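HIAXHD3 (Humicola insolens, PDB 3ZXK) acts as an exo-acting alpha-L-arabinofuranosidase of glycoside hydrolase family 43, probably cutting arabinose side chains from arabinoxylan. Local coordinates at residues G411-G416 / V422-L427; S27-S32 / V253-G258; V60-F65 / P339-F344. All coordinates share one frame; numbering follows the deposited sequence.

Interaction 1 of 3, residues G411-G416 / V422-L427; sequences GVWKQG and VMVDDL
Gly411 and Val422 face each other as a hydrogen-bonded pair of an antiparallel beta hairpin. Two backbone bonds close the pair. Gly411 N donates to Val422 O at 2.9 Å, and Val422 N returns a bond to Gly411 O at 2.9 Å. From this pair 411-415 runs on toward the hairpin turn and 422-427 runs back from it. Their N-to-C directions are 105° apart, well short of antiparallel, consistent with strands that twist and bend along their length.

The apolar part of the contact is built on Trp413. Its first torsion (chi1 -76°) sets CG anti to the carbonyl carbon, which carries the indole toward strand 422-427. Val422 CG2 sits over one face of the indole. Val422 CG2 lies 3.5 Å from the centroid of the five-membered ring of Trp413, 14° off its normal, a CH-pi contact. The methyl is closest to the pyrrole side: Trp413 CD1 and Val422 CG2 are 3.5 Å apart. Farther along the indole, Trp413 CZ2 meets Val424 CG2 at 3.8 Å. Both valine side chains run about perpendicular to that of Trp413. One ring thus spans two valines of the partner strand.

The polar end of the indole is held within its own strand, where Trp413 NE1 is hydrogen-bonded to Tyr409 OH. Arg397 makes a cation-pi contact with the same ring. The hairpin belongs to a large antiparallel sheet of the C-terminal concanavalin A-like domain. Strand 396-403 flanks it on the Val412 side, through backbone bonding to Ala398. Strand 436-448 flanks it on the other, where Met423 is backbone hydrogen-bonded to Ala443 and Val442 touches Trp413.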
ATOM      1  N   GLY A 411      14.230 -20.886   0.151  1.00  4.85           N
ATOM      2  CA  GLY A 411      15.364 -20.225   0.774  1.00  5.22           C
ATOM      3  C   GLY A 411      16.477 -21.167   1.093  1.00  5.18           C
ATOM      4  O   GLY A 411      16.529 -22.302   0.590  1.00  5.80           O
ATOM      5  N   VAL A 412      17.395 -20.666   1.908  1.00  5.25           N
ATOM      6  CA  VAL A 412      18.581 -21.414   2.292  1.00  5.04           C
ATOM      7  C   VAL A 412      18.589 -21.545   3.803  1.00  4.76           C
ATOM      8  O   VAL A 412      18.338 -20.570   4.527  1.00  5.06           O
ATOM      9  CB  VAL A 412      19.884 -20.715   1.837  1.00  5.03           C
ATOM     10  CG1 VAL A 412      21.143 -21.496   2.271  1.00  6.23           C
ATOM     11  CG2 VAL A 412      19.889 -20.518   0.324  1.00  6.60           C
ATOM     12  N   TRP A 413      18.789 -22.777   4.257  1.00  4.47           N
ATOM     13  CA  TRP A 413      19.017 -23.091   5.673  1.00  4.58           C
ATOM     14  C   TRP A 413      20.473 -23.478   5.842  1.00  4.85           C
ATOM     15  O   TRP A 413      20.995 -24.371   5.140  1.00  5.08           O
ATOM     16  CB  TRP A 413      18.114 -24.243   6.145  1.00  4.97           C
ATOM     17  CG  TRP A 413      16.687 -23.846   6.380  1.00  5.09           C
ATOM     18  CD1 TRP A 413      16.050 -22.686   5.989  1.00  5.09           C
ATOM     19  CD2 TRP A 413      15.710 -24.618   7.107  1.00  5.36           C
ATOM     20  NE1 TRP A 413      14.751 -22.686   6.406  1.00  4.77           N
ATOM     21  CE2 TRP A 413      14.482 -23.838   7.102  1.00  4.68           C
ATOM     22  CE3 TRP A 413      15.735 -25.854   7.746  1.00  5.56           C
ATOM     23  CZ2 TRP A 413      13.324 -24.289   7.746  1.00  5.20           C
ATOM     24  CZ3 TRP A 413      14.586 -26.303   8.390  1.00  6.73           C
ATOM     25  CH2 TRP A 413      13.407 -25.543   8.388  1.00  6.22           C
ATOM     26  N   LYS A 414      21.137 -22.787   6.754  1.00  5.08           N
ATOM     27  CA  LYS A 414      22.513 -23.117   7.160  1.00  5.38           C
ATOM     28  C   LYS A 414      22.437 -23.894   8.491  1.00  5.95           C
ATOM     29  O   LYS A 414      21.968 -23.368   9.495  1.00  6.42           O
ATOM     30  CB  LYS A 414      23.366 -21.837   7.312  1.00  6.43           C
ATOM     31  CG  LYS A 414      24.866 -22.104   7.547  1.00  7.85           C
ATOM     32  CD  LYS A 414      25.577 -22.541   6.266  1.00 10.44           C
ATOM     33  CE  LYS A 414      27.065 -22.715   6.472  1.00 14.13           C
ATOM     34  NZ  LYS A 414      27.701 -21.392   6.683  1.00 16.17           N
ATOM     35  N   GLN A 415      22.844 -25.159   8.477  1.00  5.77           N
ATOM     36  CA  GLN A 415      22.930 -25.963   9.703  1.00  6.19           C
ATOM     37  C   GLN A 415      24.329 -26.521   9.796  1.00  6.62           C
ATOM     38  O   GLN A 415      24.780 -27.222   8.894  1.00  6.84           O
ATOM     39  CB  GLN A 415      21.833 -27.050   9.749  1.00  7.40           C
ATOM     40  CG  GLN A 415      20.405 -26.486   9.631  1.00  8.40           C
ATOM     41  CD  GLN A 415      19.366 -27.563   9.408  1.00 11.65           C
ATOM     42  OE1 GLN A 415      19.628 -28.609   8.793  1.00 14.07           O
ATOM     43  NE2 GLN A 415      18.188 -27.331   9.926  1.00 13.48           N
ATOM     44  N   GLY A 416      25.035 -26.192  10.873  1.00  7.19           N
ATOM     45  CA  GLY A 416      26.453 -26.545  10.960  1.00  7.93           C
ATOM     46  C   GLY A 416      27.180 -25.968   9.764  1.00  8.79           C
ATOM     47  O   GLY A 416      27.077 -24.751   9.459  1.00 10.20           O
ATOM     48  N   VAL A 422      15.776 -25.061   0.634  1.00  6.28           N
ATOM     49  CA  VAL A 422      14.531 -25.649   1.124  1.00  6.45           C
ATOM     50  C   VAL A 422      13.332 -24.851   0.614  1.00  5.66           C
ATOM     51  O   VAL A 422      13.449 -23.643   0.312  1.00  5.10           O
ATOM     52  CB  VAL A 422      14.479 -25.700   2.685  1.00  6.52           C
ATOM     53  CG1 VAL A 422      15.568 -26.616   3.251  1.00  8.31           C
ATOM     54  CG2 VAL A 422      14.604 -24.299   3.277  1.00  7.23           C
ATOM     55  N   MET A 423      12.190 -25.520   0.509  1.00  5.58           N
ATOM     56  CA  MET A 423      10.922 -24.841   0.304  1.00  5.66           C
ATOM     57  C   MET A 423      10.066 -25.151   1.533  1.00  5.87           C
ATOM     58  O   MET A 423       9.902 -26.304   1.871  1.00  6.38           O
ATOM     59  CB  MET A 423      10.272 -25.293  -1.030  1.00  7.59           C
ATOM     60  CG  MET A 423       8.994 -24.556  -1.386  1.00  9.49           C
ATOM     61  SD  MET A 423       7.535 -25.252  -0.572  1.00 13.25           S
ATOM     62  CE  MET A 423       6.171 -24.240  -1.175  1.00 12.49           C
ATOM     63  N   VAL A 424       9.563 -24.102   2.189  1.00  5.41           N
ATOM     64  CA  VAL A 424       8.784 -24.161   3.421  1.00  5.68           C
ATOM     65  C   VAL A 424       7.364 -23.636   3.181  1.00  6.29           C
ATOM     66  O   VAL A 424       7.157 -22.561   2.565  1.00  5.83           O
ATOM     67  CB  VAL A 424       9.488 -23.331   4.527  1.00  5.88           C
ATOM     68  CG1 VAL A 424       8.600 -23.105   5.760  1.00  6.48           C
ATOM     69  CG2 VAL A 424      10.838 -23.955   4.885  1.00  7.23           C
ATOM     70  N   ASP A 425       6.370 -24.374   3.678  1.00  7.03           N
ATOM     71  CA  ASP A 425       5.002 -23.906   3.587  1.00  8.34           C
ATOM     72  C   ASP A 425       4.318 -24.011   4.948  1.00  8.81           C
ATOM     73  O   ASP A 425       4.982 -24.241   5.952  1.00  8.47           O
ATOM     74  CB  ASP A 425       4.242 -24.624   2.446  1.00  9.94           C
ATOM     75  CG  ASP A 425       4.060 -26.122   2.683  1.00 13.12           C
ATOM     76  OD1 ASP A 425       4.438 -26.676   3.739  1.00 13.91           O
ATOM     77  OD2 ASP A 425       3.472 -26.768   1.777  1.00 19.93           O
ATOM     78  N   ASP A 426       3.007 -23.792   4.986  1.00  8.59           N
ATOM     79  CA  ASP A 426       2.239 -23.836   6.243  1.00  9.73           C
ATOM     80  C   ASP A 426       2.741 -22.856   7.313  1.00  8.92           C
ATOM     81  O   ASP A 426       2.724 -23.155   8.506  1.00  8.42           O
ATOM     82  CB  ASP A 426       2.167 -25.254   6.812  1.00 11.15           C
ATOM     83  CG  ASP A 426       1.104 -25.393   7.886  1.00 13.39           C
ATOM     84  OD1 ASP A 426      -0.016 -24.839   7.704  1.00 15.11           O
ATOM     85  OD2 ASP A 426       1.380 -26.053   8.920  1.00 16.44           O
ATOM     86  N   LEU A 427       3.159 -21.674   6.864  1.00  8.12           N
ATOM     87  CA  LEU A 427       3.434 -20.557   7.772  1.00  7.71           C
ATOM     88  C   LEU A 427       2.137 -19.785   7.918  1.00  7.82           C
ATOM     89  O   LEU A 427       1.629 -19.246   6.941  1.00  8.48           O
ATOM     90  CB  LEU A 427       4.508 -19.646   7.182  1.00  8.31           C
ATOM     91  CG  LEU A 427       5.921 -20.194   6.937  1.00  8.85           C
ATOM     92  CD1 LEU A 427       6.654 -19.398   5.868  1.00  9.48           C
ATOM     93  CD2 LEU A 427       6.684 -20.212   8.255  1.00 12.79           C
TER

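Interaction 2 of 3, residues S27-S32 / V253-G258; sequences SVFYYS and VDAPDG
The five-bladed beta-propeller of family 43 brings its first and last blades side by side, and Phe29 packs across that join. It lies on strand 28-32 of the first blade. Its partners are the end of strand 250-254 in the last blade and the turn that follows.

The benzyl group leaves the backbone with CG anti to the carbonyl carbon (chi1 -59°). Its edge meets Val253, Asp254 and Ala255, and the ring also touches Pro256. CD1 of Phe29 touches CG2 of Val253 at 3.9 Å, in the plane of the ring. Next along the rim, Phe29 CE1 lies 3.5 Å from the backbone oxygen Asp254 O, again near the ring plane. Phe29 CZ reaches Ala255 CA at 3.9 Å and Pro256 CD at 4.0 Å. The proline carbon approaches obliquely.

Ala255 to Gly258 form a type I beta turn, closed by the bond from Gly258 N to Ala255 O. With an alanine here instead of Phe29, the join between the blades would probably be left with a gap, and Val253, Ala255 and Pro256 would lose the aromatic ring they pack on.

Strand 21-25 neighbours strand 28-32 in the first blade and adds to the same join. Its Arg24 touches Phe29 and Pro256 and forms a salt bridge with Asp254 OD2, while Val22 packs on Val253. Leu50, in a loop, also touches Phe29.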
ATOM      1  N   SER A  27      -0.728  20.385 -12.818  1.00  8.24           N
ATOM      2  CA  SER A  27      -0.722  19.306 -13.801  1.00  8.67           C
ATOM      3  C   SER A  27      -0.544  17.892 -13.217  1.00  7.37           C
ATOM      4  O   SER A  27      -0.554  16.901 -13.946  1.00  7.90           O
ATOM      5  CB  SER A  27       0.375  19.588 -14.837  1.00 10.26           C
ATOM      6  OG  SER A  27       0.090  20.808 -15.474  1.00 15.62           O
ATOM      7  N   VAL A  28      -0.413  17.791 -11.899  1.00  5.53           N
ATOM      8  CA  VAL A  28      -0.037  16.528 -11.278  1.00  5.22           C
ATOM      9  C   VAL A  28      -1.121  16.013 -10.341  1.00  4.56           C
ATOM     10  O   VAL A  28      -1.669  16.775  -9.531  1.00  4.85           O
ATOM     11  CB  VAL A  28       1.293  16.650 -10.474  1.00  5.46           C
ATOM     12  CG1 VAL A  28       1.650  15.285  -9.900  1.00  5.89           C
ATOM     13  CG2 VAL A  28       2.409  17.190 -11.358  1.00  6.10           C
ATOM     14  N   PHE A  29      -1.416  14.724 -10.455  1.00  4.25           N
ATOM     15  CA  PHE A  29      -2.329  14.067  -9.507  1.00  4.01           C
ATOM     16  C   PHE A  29      -1.496  13.292  -8.502  1.00  4.32           C
ATOM     17  O   PHE A  29      -0.503  12.635  -8.858  1.00  5.04           O
ATOM     18  CB  PHE A  29      -3.230  13.062 -10.215  1.00  4.31           C
ATOM     19  CG  PHE A  29      -4.075  13.652 -11.300  1.00  4.62           C
ATOM     20  CD1 PHE A  29      -5.331  14.211 -10.991  1.00  5.40           C
ATOM     21  CD2 PHE A  29      -3.665  13.626 -12.635  1.00  4.92           C
ATOM     22  CE1 PHE A  29      -6.145  14.748 -11.984  1.00  5.53           C
ATOM     23  CE2 PHE A  29      -4.490  14.171 -13.639  1.00  5.85           C
ATOM     24  CZ  PHE A  29      -5.728  14.727 -13.308  1.00  6.17           C
ATOM     25  N   TYR A  30      -1.931  13.322  -7.254  1.00  4.79           N
ATOM     26  CA  TYR A  30      -1.296  12.592  -6.151  1.00  4.80           C
ATOM     27  C   TYR A  30      -2.289  11.639  -5.512  1.00  4.71           C
ATOM     28  O   TYR A  30      -3.471  11.936  -5.455  1.00  5.25           O
ATOM     29  CB  TYR A  30      -0.731  13.558  -5.103  1.00  5.40           C
ATOM     30  CG  TYR A  30       0.461  14.327  -5.612  1.00  5.82           C
ATOM     31  CD1 TYR A  30       1.714  13.716  -5.727  1.00  6.06           C
ATOM     32  CD2 TYR A  30       0.328  15.651  -6.018  1.00  5.82           C
ATOM     33  CE1 TYR A  30       2.798  14.416  -6.216  1.00  6.63           C
ATOM     34  CE2 TYR A  30       1.408  16.367  -6.505  1.00  6.35           C
ATOM     35  CZ  TYR A  30       2.629  15.749  -6.577  1.00  6.47           C
ATOM     36  OH  TYR A  30       3.709  16.414  -7.073  1.00  6.62           O
ATOM     37  N   TYR A  31      -1.794  10.504  -5.040  1.00  4.34           N
ATOM     38  CA  TYR A  31      -2.628   9.389  -4.530  1.00  4.12           C
ATOM     39  C   TYR A  31      -1.915   8.914  -3.290  1.00  4.31           C
ATOM     40  O   TYR A  31      -0.712   8.620  -3.335  1.00  4.74           O
ATOM     41  CB  TYR A  31      -2.580   8.306  -5.604  1.00  4.14           C
ATOM     42  CG  TYR A  31      -3.291   6.983  -5.417  1.00  4.79           C
ATOM     43  CD1 TYR A  31      -3.057   6.158  -4.310  1.00  4.90           C
ATOM     44  CD2 TYR A  31      -4.125   6.512  -6.427  1.00  6.49           C
ATOM     45  CE1 TYR A  31      -3.659   4.904  -4.205  1.00  4.16           C
ATOM     46  CE2 TYR A  31      -4.733   5.273  -6.313  1.00  5.74           C
ATOM     47  CZ  TYR A  31      -4.498   4.476  -5.226  1.00  4.92           C
ATOM     48  OH  TYR A  31      -5.149   3.263  -5.220  1.00  5.60           O
ATOM     49  N   SER A  32      -2.640   8.868  -2.183  1.00  4.17           N
ATOM     50  CA  SER A  32      -2.126   8.408  -0.898  1.00  4.50           C
ATOM     51  C   SER A  32      -2.845   7.130  -0.470  1.00  4.76           C
ATOM     52  O   SER A  32      -4.065   7.065  -0.572  1.00  5.13           O
ATOM     53  CB  SER A  32      -2.316   9.524   0.131  1.00  5.55           C
ATOM     54  OG  SER A  32      -1.954   9.114   1.439  1.00  8.19           O
ATOM     55  N   VAL A 253     -11.811  13.637  -7.988  1.00  4.91           N
ATOM     56  CA  VAL A 253     -10.751  14.580  -8.309  1.00  5.47           C
ATOM     57  C   VAL A 253     -11.040  15.221  -9.662  1.00  5.49           C
ATOM     58  O   VAL A 253     -11.618  14.570 -10.550  1.00  5.91           O
ATOM     59  CB  VAL A 253      -9.359  13.919  -8.263  1.00  5.51           C
ATOM     60  CG1 VAL A 253      -9.223  12.768  -9.294  1.00  5.91           C
ATOM     61  CG2 VAL A 253      -8.274  14.969  -8.469  1.00  6.21           C
ATOM     62  N   ASP A 254     -10.660  16.486  -9.793  1.00  6.17           N
ATOM     63  CA  ASP A 254     -10.858  17.259 -11.004  1.00  7.10           C
ATOM     64  C   ASP A 254      -9.591  17.202 -11.851  1.00  7.99           C
ATOM     65  O   ASP A 254      -8.481  17.327 -11.323  1.00  7.93           O
ATOM     66  CB  ASP A 254     -11.190  18.727 -10.682  1.00  9.79           C
ATOM     67  CG  ASP A 254     -10.173  19.409  -9.726  1.00 11.13           C
ATOM     68  OD1 ASP A 254      -9.931  18.895  -8.597  1.00 15.00           O
ATOM     69  OD2 ASP A 254      -9.692  20.515 -10.047  1.00 20.07           O
ATOM     70  N   ALA A 255      -9.755  17.007 -13.152  1.00  9.05           N
ATOM     71  CA  ALA A 255      -8.630  17.141 -14.090  1.00 10.22           C
ATOM     72  C   ALA A 255      -8.443  18.615 -14.468  1.00 10.83           C
ATOM     73  O   ALA A 255      -9.317  19.457 -14.194  1.00 12.07           O
ATOM     74  CB  ALA A 255      -8.858  16.275 -15.327  1.00 11.23           C
ATOM     75  N   PRO A 256      -7.300  18.954 -15.079  1.00 10.39           N
ATOM     76  CA  PRO A 256      -7.107  20.355 -15.464  1.00 12.32           C
ATOM     77  C   PRO A 256      -8.209  20.919 -16.374  1.00 14.31           C
ATOM     78  O   PRO A 256      -8.467  22.120 -16.331  1.00 15.48           O
ATOM     79  CB  PRO A 256      -5.753  20.333 -16.185  1.00 13.40           C
ATOM     80  CG  PRO A 256      -5.034  19.202 -15.545  1.00 12.17           C
ATOM     81  CD  PRO A 256      -6.088  18.147 -15.338  1.00 11.41           C
ATOM     82  N   ASP A 257      -8.872  20.075 -17.162  1.00 13.80           N
ATOM     83  CA  ASP A 257      -9.949  20.549 -18.053  1.00 14.53           C
ATOM     84  C   ASP A 257     -11.286  20.785 -17.312  1.00 15.15           C
ATOM     85  O   ASP A 257     -12.291  21.166 -17.924  1.00 16.30           O
ATOM     86  CB  ASP A 257     -10.093  19.613 -19.272  1.00 14.98           C
ATOM     87  CG  ASP A 257     -10.695  18.247 -18.926  1.00 16.54           C
ATOM     88  OD1 ASP A 257     -10.854  17.931 -17.729  1.00 15.84           O
ATOM     89  OD2 ASP A 257     -11.033  17.488 -19.868  1.00 17.66           O
ATOM     90  N   GLY A 258     -11.292  20.584 -15.993  1.00 15.20           N
ATOM     91  CA  GLY A 258     -12.506  20.778 -15.178  1.00 15.07           C
ATOM     92  C   GLY A 258     -13.419  19.563 -15.047  1.00 14.34           C
ATOM     93  O   GLY A 258     -14.425  19.598 -14.325  1.00 15.45           O
TER

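Interaction 3 of 3, residues V60-F65 / P339-F344; sequences VPRLNF and PDTSKF
Arg62 reaches across to the loop at Pro339 with a side chain extended as far as NE. CB already points toward the partner loop. CG follows anti to the backbone N (chi1 179°), and the chain runs straight on through CD to NE. This length bridges the 8.5 Å between Arg62 CA and Pro339 CA, the nearest CA pair of the two segments. The arginine chain and the proline ring lie alongside each other, pointing opposite ways.

At the end of the chain, CZ of Arg62 lies 3.5 Å from Pro339 O, which sits at the edge of the guanidinium, almost in its plane. NH1 and NH2 both donate to this one oxygen, an end-on grip. The bond from Arg62 NH1 to Pro339 O is the shorter, at 2.9 Å and 159°, and comes in the carbonyl plane. Arg62 NH2 gives a longer and more bent bond to the same Pro339 O, 3.3 Å and 137°.

This grip joins two domains. Arg62 comes from the family 43 propeller, in the loop after strand 54-58. Pro339 belongs to the concanavalin A-like beta-sandwich. Leu63 O adds a second link across the same seam, to Asn338 ND2.

NH1 of Arg62 also lies against the proline ring, 3.6 Å from Pro339 CD, and near a methyl, 3.9 Å from Thr341 CG2. NH2 has a long, weak ion pair with Asp70. Just past Pro339, Asp340 OD1 accepts from Ser342 N, an Asx turn, and also from Ser342 OG.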
ATOM      1  N   VAL A  60       5.152   8.616   6.001  1.00  3.30           N
ATOM      2  CA  VAL A  60       5.614   8.216   7.340  1.00  3.43           C
ATOM      3  C   VAL A  60       6.901   7.396   7.192  1.00  3.77           C
ATOM      4  O   VAL A  60       6.875   6.168   7.101  1.00  4.04           O
ATOM      5  CB  VAL A  60       4.493   7.481   8.109  1.00  3.48           C
ATOM      6  CG1 VAL A  60       4.921   7.184   9.549  1.00  3.94           C
ATOM      7  CG2 VAL A  60       3.219   8.311   8.140  1.00  3.93           C
ATOM      8  N   PRO A  61       8.051   8.072   7.150  1.00  4.13           N
ATOM      9  CA  PRO A  61       9.288   7.339   6.851  1.00  4.69           C
ATOM     10  C   PRO A  61       9.648   6.264   7.865  1.00  4.51           C
ATOM     11  O   PRO A  61      10.331   5.306   7.487  1.00  5.18           O
ATOM     12  CB  PRO A  61      10.356   8.438   6.779  1.00  5.46           C
ATOM     13  CG  PRO A  61       9.722   9.702   7.282  1.00  5.97           C
ATOM     14  CD  PRO A  61       8.238   9.535   7.038  1.00  4.68           C
ATOM     15  N   ARG A  62       9.244   6.421   9.121  1.00  4.62           N
ATOM     16  CA  ARG A  62       9.388   5.344  10.109  1.00  4.51           C
ATOM     17  C   ARG A  62       8.177   5.486  11.003  1.00  4.41           C
ATOM     18  O   ARG A  62       7.838   6.604  11.388  1.00  5.29           O
ATOM     19  CB  ARG A  62      10.672   5.493  10.918  1.00  5.48           C
ATOM     20  CG  ARG A  62      10.862   4.424  11.979  1.00  5.32           C
ATOM     21  CD  ARG A  62      12.232   4.560  12.626  1.00  6.61           C
ATOM     22  NE  ARG A  62      12.431   3.542  13.661  1.00  7.25           N
ATOM     23  CZ  ARG A  62      12.967   2.347  13.443  1.00  7.76           C
ATOM     24  NH1 ARG A  62      13.404   2.019  12.221  1.00  6.56           N
ATOM     25  NH2 ARG A  62      13.068   1.480  14.449  1.00  9.99           N
ATOM     26  N   LEU A  63       7.524   4.378  11.333  1.00  4.34           N
ATOM     27  CA  LEU A  63       6.267   4.422  12.073  1.00  4.88           C
ATOM     28  C   LEU A  63       6.584   4.857  13.490  1.00  5.72           C
ATOM     29  O   LEU A  63       7.422   4.266  14.134  1.00  7.49           O
ATOM     30  CB  LEU A  63       5.584   3.038  12.045  1.00  5.38           C
ATOM     31  CG  LEU A  63       5.455   2.425  10.626  1.00  5.07           C
ATOM     32  CD1 LEU A  63       4.637   1.136  10.668  1.00  5.68           C
ATOM     33  CD2 LEU A  63       4.805   3.395   9.645  1.00  4.96           C
ATOM     34  N   ASN A  64       5.904   5.892  13.974  1.00  5.70           N
ATOM     35  CA  ASN A  64       6.140   6.452  15.305  1.00  6.77           C
ATOM     36  C   ASN A  64       4.952   6.293  16.248  1.00  7.34           C
ATOM     37  O   ASN A  64       4.714   7.134  17.120  1.00  9.46           O
ATOM     38  CB  ASN A  64       6.516   7.935  15.174  1.00  7.32           C
ATOM     39  CG  ASN A  64       5.367   8.805  14.643  1.00  7.95           C
ATOM     40  OD1 ASN A  64       4.656   8.431  13.697  1.00  7.61           O
ATOM     41  ND2 ASN A  64       5.209   9.989  15.235  1.00 10.10           N
ATOM     42  N   PHE A  65       4.246   5.194  16.103  1.00  6.75           N
ATOM     43  CA  PHE A  65       2.965   5.027  16.767  1.00  7.15           C
ATOM     44  C   PHE A  65       3.044   4.195  18.036  1.00  7.56           C
ATOM     45  O   PHE A  65       2.021   3.933  18.673  1.00 10.44           O
ATOM     46  CB  PHE A  65       1.959   4.394  15.819  1.00  6.73           C
ATOM     47  CG  PHE A  65       1.957   4.990  14.440  1.00  6.41           C
ATOM     48  CD1 PHE A  65       1.804   6.364  14.277  1.00  6.80           C
ATOM     49  CD2 PHE A  65       2.086   4.185  13.305  1.00  6.48           C
ATOM     50  CE1 PHE A  65       1.769   6.938  13.007  1.00  6.52           C
ATOM     51  CE2 PHE A  65       2.053   4.760  12.031  1.00  6.20           C
ATOM     52  CZ  PHE A  65       1.924   6.136  11.880  1.00  5.98           C
ATOM     53  N   PRO A 339      12.249  -1.353  10.598  1.00  4.11           N
ATOM     54  CA  PRO A 339      13.478  -2.118  10.558  1.00  4.58           C
ATOM     55  C   PRO A 339      14.401  -1.809  11.751  1.00  5.49           C
ATOM     56  O   PRO A 339      14.292  -0.724  12.362  1.00  6.88           O
ATOM     57  CB  PRO A 339      14.108  -1.642   9.240  1.00  5.00           C
ATOM     58  CG  PRO A 339      13.680  -0.226   9.139  1.00  4.88           C
ATOM     59  CD  PRO A 339      12.250  -0.260   9.616  1.00  4.14           C
ATOM     60  N   ASP A 340      15.265  -2.760  12.090  1.00  5.64           N
ATOM     61  CA  ASP A 340      16.423  -2.487  12.949  1.00  6.74           C
ATOM     62  C   ASP A 340      17.531  -1.927  12.042  1.00  6.68           C
ATOM     63  O   ASP A 340      18.160  -2.656  11.263  1.00  7.03           O
ATOM     64  CB  ASP A 340      16.875  -3.762  13.667  1.00  7.60           C
ATOM     65  CG  ASP A 340      18.071  -3.544  14.589  1.00  9.51           C
ATOM     66  OD1 ASP A 340      18.771  -2.507  14.463  1.00 11.56           O
ATOM     67  OD2 ASP A 340      18.316  -4.429  15.437  1.00 11.74           O
ATOM     68  N   THR A 341      17.750  -0.623  12.140  1.00  7.13           N
ATOM     69  CA  THR A 341      18.668   0.024  11.217  1.00  6.69           C
ATOM     70  C   THR A 341      20.131  -0.339  11.453  1.00  7.25           C
ATOM     71  O   THR A 341      20.959  -0.116  10.580  1.00  9.56           O
ATOM     72  CB  THR A 341      18.539   1.559  11.273  1.00  8.49           C
ATOM     73  OG1 THR A 341      18.898   1.998  12.593  1.00  9.85           O
ATOM     74  CG2 THR A 341      17.110   1.991  10.935  1.00  8.69           C
ATOM     75  N   SER A 342      20.445  -0.924  12.605  1.00  7.78           N
ATOM     76  CA  SER A 342      21.815  -1.315  12.899  1.00  8.05           C
ATOM     77  C   SER A 342      22.165  -2.640  12.172  1.00  8.20           C
ATOM     78  O   SER A 342      23.340  -3.062  12.169  1.00  9.95           O
ATOM     79  CB  SER A 342      22.021  -1.477  14.413  1.00  9.84           C
ATOM     80  OG  SER A 342      21.465  -2.691  14.915  1.00 11.15           O
ATOM     81  N   LYS A 343      21.147  -3.258  11.558  1.00  6.93           N
ATOM     82  CA  LYS A 343      21.268  -4.613  11.017  1.00  6.56           C
ATOM     83  C   LYS A 343      21.123  -4.715   9.499  1.00  6.24           C
ATOM     84  O   LYS A 343      21.211  -5.801   8.958  1.00  7.30           O
ATOM     85  CB  LYS A 343      20.317  -5.597  11.715  1.00  6.83           C
ATOM     86  CG  LYS A 343      20.647  -5.894  13.192  1.00  8.81           C
ATOM     87  CD  LYS A 343      21.943  -6.685  13.426  1.00  9.90           C
ATOM     88  CE  LYS A 343      22.132  -7.020  14.905  1.00 14.47           C
ATOM     89  NZ  LYS A 343      22.476  -5.834  15.737  1.00 19.87           N
ATOM     90  N   PHE A 344      20.943  -3.593   8.805  1.00  5.78           N
ATOM     91  CA  PHE A 344      21.029  -3.590   7.338  1.00  6.18           C
ATOM     92  C   PHE A 344      21.859  -2.420   6.836  1.00  7.02           C
ATOM     93  O   PHE A 344      21.959  -1.372   7.500  1.00  7.74           O
ATOM     94  CB  PHE A 344      19.621  -3.580   6.687  1.00  6.06           C
ATOM     95  CG  PHE A 344      18.965  -2.215   6.649  1.00  6.34           C
ATOM     96  CD1 PHE A 344      19.150  -1.362   5.553  1.00  6.09           C
ATOM     97  CD2 PHE A 344      18.137  -1.793   7.697  1.00  6.50           C
ATOM     98  CE1 PHE A 344      18.522  -0.127   5.520  1.00  7.69           C
ATOM     99  CE2 PHE A 344      17.522  -0.548   7.667  1.00  7.21           C
ATOM    100  CZ  PHE A 344      17.731   0.294   6.581  1.00  7.90           C
TER

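How the interactions relate
Interactions 1 and 2 are mainly buried, while interaction 3 is only partly so. They share no strand. Interaction 2 lies inside the propeller and interaction 1 inside the beta-sandwich, on opposite sides of the chain's centre, with their centres 47 Å apart. Interaction 3 ties the two domains together. It comes within about 8 Å of interaction 2 at the nearest atoms, but the two do not touch. The chemistry follows the place. Neighbouring strands in one sheet give backbone bonds plus aromatic packing. Interaction 2 is mainly packing of an aromatic ring, with a salt bridge beside it. Interaction 3, between loops at the domain seam, rests on a charged side chain gripping a backbone carbonyl.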